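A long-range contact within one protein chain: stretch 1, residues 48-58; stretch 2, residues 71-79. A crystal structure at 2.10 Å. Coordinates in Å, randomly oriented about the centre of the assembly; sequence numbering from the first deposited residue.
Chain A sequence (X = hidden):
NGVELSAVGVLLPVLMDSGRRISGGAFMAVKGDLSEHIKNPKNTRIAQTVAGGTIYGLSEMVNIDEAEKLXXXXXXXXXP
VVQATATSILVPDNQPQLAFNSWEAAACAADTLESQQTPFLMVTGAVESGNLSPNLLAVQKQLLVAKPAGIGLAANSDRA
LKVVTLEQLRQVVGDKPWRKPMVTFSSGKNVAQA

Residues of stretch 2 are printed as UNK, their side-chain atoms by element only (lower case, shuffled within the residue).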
# COMPACT_ATOMS: atom_id res chain seq x y z
N GLN A 48 -13.92 -9.13 3.36
CA GLN A 48 -13.58 -10.54 3.61
C GLN A 48 -13.36 -11.19 2.23
O GLN A 48 -14.20 -10.98 1.32
CB GLN A 48 -14.73 -11.23 4.32
CG GLN A 48 -14.97 -10.56 5.66
CD GLN A 48 -16.07 -11.22 6.40
OE1 GLN A 48 -17.21 -11.32 5.91
NE2 GLN A 48 -15.74 -11.73 7.57
N THR A 49 -12.29 -11.95 2.06
CA THR A 49 -11.97 -12.43 0.73
C THR A 49 -12.39 -13.84 0.55
O THR A 49 -12.56 -14.61 1.53
CB THR A 49 -10.48 -12.42 0.43
OG1 THR A 49 -9.89 -13.45 1.22
CG2 THR A 49 -9.83 -11.03 0.78
N VAL A 50 -12.47 -14.24 -0.71
CA VAL A 50 -12.80 -15.65 -1.00
C VAL A 50 -11.82 -16.67 -0.42
O VAL A 50 -12.24 -17.79 -0.14
CB VAL A 50 -12.98 -15.90 -2.49
CG1 VAL A 50 -14.38 -15.32 -2.94
CG2 VAL A 50 -11.71 -15.38 -3.31
N ALA A 51 -10.57 -16.30 -0.18
CA ALA A 51 -9.57 -17.23 0.39
C ALA A 51 -9.56 -17.26 1.93
O ALA A 51 -8.64 -17.84 2.52
CB ALA A 51 -8.14 -16.88 -0.15
N GLY A 52 -10.58 -16.68 2.58
CA GLY A 52 -10.61 -16.64 4.06
C GLY A 52 -9.94 -15.40 4.69
O GLY A 52 -9.91 -15.30 5.90
N GLY A 53 -9.43 -14.44 3.90
CA GLY A 53 -8.64 -13.33 4.47
C GLY A 53 -9.56 -12.17 4.92
O GLY A 53 -10.77 -12.21 4.68
N THR A 54 -9.01 -11.15 5.57
CA THR A 54 -9.81 -9.99 6.01
C THR A 54 -8.95 -8.76 5.76
O THR A 54 -7.77 -8.75 6.20
CB THR A 54 -10.15 -10.02 7.55
OG1 THR A 54 -10.81 -11.23 7.91
CG2 THR A 54 -11.10 -8.87 7.89
N ILE A 55 -9.47 -7.74 5.05
CA ILE A 55 -8.67 -6.56 4.80
C ILE A 55 -9.43 -5.39 5.49
O ILE A 55 -10.59 -5.09 5.17
CB ILE A 55 -8.61 -6.31 3.28
CG1 ILE A 55 -8.12 -7.58 2.51
CG2 ILE A 55 -7.72 -5.09 2.93
CD1 ILE A 55 -8.44 -7.51 1.03
N TYR A 56 -8.72 -4.68 6.34
CA TYR A 56 -9.22 -3.53 7.07
C TYR A 56 -8.65 -2.25 6.49
O TYR A 56 -7.58 -2.26 5.90
CB TYR A 56 -8.73 -3.63 8.56
CG TYR A 56 -9.14 -4.89 9.31
CD1 TYR A 56 -10.28 -4.89 10.14
CD2 TYR A 56 -8.37 -6.10 9.20
CE1 TYR A 56 -10.64 -6.01 10.86
CE2 TYR A 56 -8.73 -7.27 9.95
CZ TYR A 56 -9.87 -7.21 10.76
OH TYR A 56 -10.26 -8.29 11.47
N GLY A 57 -9.32 -1.13 6.77
CA GLY A 57 -8.76 0.19 6.49
C GLY A 57 -9.38 0.73 5.17
O GLY A 57 -9.01 1.79 4.72
N LEU A 58 -10.32 -0.01 4.57
CA LEU A 58 -10.96 0.38 3.31
C LEU A 58 -12.12 1.33 3.50
O LEU A 58 -12.70 1.33 4.55
CB LEU A 58 -11.48 -0.85 2.55
CG LEU A 58 -10.41 -1.92 2.40
CD1 LEU A 58 -10.96 -3.14 1.63
CD2 LEU A 58 -9.10 -1.35 1.72
N UNK A 71 -6.59 -13.16 -3.43
CA UNK A 71 -6.05 -14.42 -2.83
C UNK A 71 -5.28 -14.10 -1.54
O UNK A 71 -4.12 -14.41 -1.42
c UNK A 71 -5.73 -12.63 -4.51
c UNK A 71 -4.74 -13.76 -4.75
c UNK A 71 -5.12 -14.98 -3.93
N UNK A 72 -5.91 -13.38 -0.63
CA UNK A 72 -5.29 -13.02 0.64
C UNK A 72 -5.95 -13.95 1.67
O UNK A 72 -7.20 -14.01 1.76
c UNK A 72 -5.55 -11.52 0.96
c UNK A 72 -4.76 -10.62 -0.00
c UNK A 72 -5.29 -11.21 2.46
c UNK A 72 -5.12 -9.18 0.08
N UNK A 73 -5.12 -14.69 2.42
CA UNK A 73 -5.65 -15.65 3.43
C UNK A 73 -5.60 -15.11 4.85
O UNK A 73 -6.39 -15.52 5.66
c UNK A 73 -4.92 -17.01 3.33
c UNK A 73 -4.89 -17.45 1.88
c UNK A 73 -3.05 -19.10 1.73
n UNK A 73 -2.87 -20.59 1.79
c UNK A 73 -4.54 -18.87 1.69
N UNK A 74 -4.70 -14.18 5.15
CA UNK A 74 -4.59 -13.66 6.51
C UNK A 74 -5.26 -12.28 6.66
O UNK A 74 -6.09 -11.86 5.80
N UNK A 75 -4.92 -11.57 7.73
CA UNK A 75 -5.48 -10.21 7.96
C UNK A 75 -4.50 -9.19 7.39
O UNK A 75 -3.27 -9.37 7.54
c UNK A 75 -5.74 -9.98 9.46
N UNK A 76 -5.00 -8.16 6.69
CA UNK A 76 -4.14 -7.10 6.16
C UNK A 76 -4.87 -5.83 6.59
O UNK A 76 -6.10 -5.77 6.50
c UNK A 76 -4.04 -7.10 4.62
c UNK A 76 -3.32 -8.35 4.06
c UNK A 76 -1.78 -8.36 4.24
c UNK A 76 -3.34 -5.75 4.09
N UNK A 77 -4.15 -4.85 7.13
CA UNK A 77 -4.74 -3.54 7.42
C UNK A 77 -3.96 -2.57 6.56
O UNK A 77 -2.74 -2.66 6.57
c UNK A 77 -4.54 -3.19 8.90
c UNK A 77 -5.18 -1.75 9.27
o UNK A 77 -5.17 -4.22 9.67
N UNK A 78 -4.67 -1.69 5.82
CA UNK A 78 -4.02 -0.70 4.98
C UNK A 78 -4.02 0.58 5.78
O UNK A 78 -5.11 1.07 6.16
c UNK A 78 -4.78 -0.59 3.63
c UNK A 78 -4.83 -2.04 2.99
c UNK A 78 -4.05 0.23 2.67
N UNK A 79 -2.84 1.12 6.11
CA UNK A 79 -2.79 2.29 7.00
C UNK A 79 -1.94 3.33 6.33
O UNK A 79 -0.97 3.00 5.68
c UNK A 79 -2.12 0.61 10.53
c UNK A 79 -2.12 1.90 8.37
c UNK A 79 -2.97 1.04 9.32
c UNK A 79 -4.21 1.83 9.83
O HOH W 1 -6.89 3.06 6.36

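Position 71 carries three side-chain carbons that close a ring onto its own backbone N. Its CA lies 4.2 Å from Ala51 CB. A ring through the backbone nitrogen is Pro71.

Position 72 has four carbons, forked at the first, with one arm two carbons long. The tip of the long arm packs on Ile55. This is Ile72, and its CD1 lies 3.8 Å from Ile55 CD1. Its backbone O accepts a hydrogen bond from Thr49 OG1 at 2.8 Å.

Position 73 has four carbons in a row ending in a nitrogen. The start of the chain passes the methyl of Ala51, and its end leads away from stretch 1. This is Lys73; its CG is 3.9 Å from Ala51 CB.

Position 74 has no side-chain atoms, so it is Gly74. Its O accepts a hydrogen bond from Thr54 N at 3.0 Å.

Position 75 has a single carbon. That carbon, CB, sits at the edge of the Tyr56 ring, 4.1 Å from Tyr56 CE2. This is Ala75.

Position 76 again has four carbons, forked at the first, with one arm of two carbons. The end of the side chain leads away from stretch 1. This is Ile76. Its backbone makes two hydrogen bonds: Ile76 N donates to Thr54 O at 2.9 Å, and Ile76 O accepts from Tyr56 N at 2.8 Å.

Position 77 has one carbon bearing an oxygen and a second carbon. The oxygen lies near the Tyr56 ring. This is Thr77, with OG1 3.7 Å from Tyr56 CD2 and hydrogen-bonded elsewhere in the structure.

Position 78 has three carbons, one carrying the other two. One of the two end carbons reaches Ile55. This is Val78, with CG2 4.2 Å from Ile55 CG2. Its N donates to Tyr56 O at 3.0 Å.

Position 79 has four carbons, forked at the second, so it is Leu79. It makes no contact with stretch 1.

The contact is a parallel pairing of two strands. Thr54 pairs with Ala75, Ile55 with Ile76, and Tyr56 with Thr77. The backbone bonds of Thr54 and Tyr56 alternate along the pair. Ile55 and Ile76 share one face; Thr54, Tyr56, Ala75 and Thr77 share the other. Before the strand, a type I turn from Thr49 to Gly52 leads into Gly53. A CB on Gly53 would lie 2.1 Å from Ile72 O, a clash, so its bare backbone allows the close approach. Near Gly57, one water donates to both Gly57 O (3.0 Å) and Val78 O (2.7 Å).

Stretch 2 (71-79) PIKGAITVL
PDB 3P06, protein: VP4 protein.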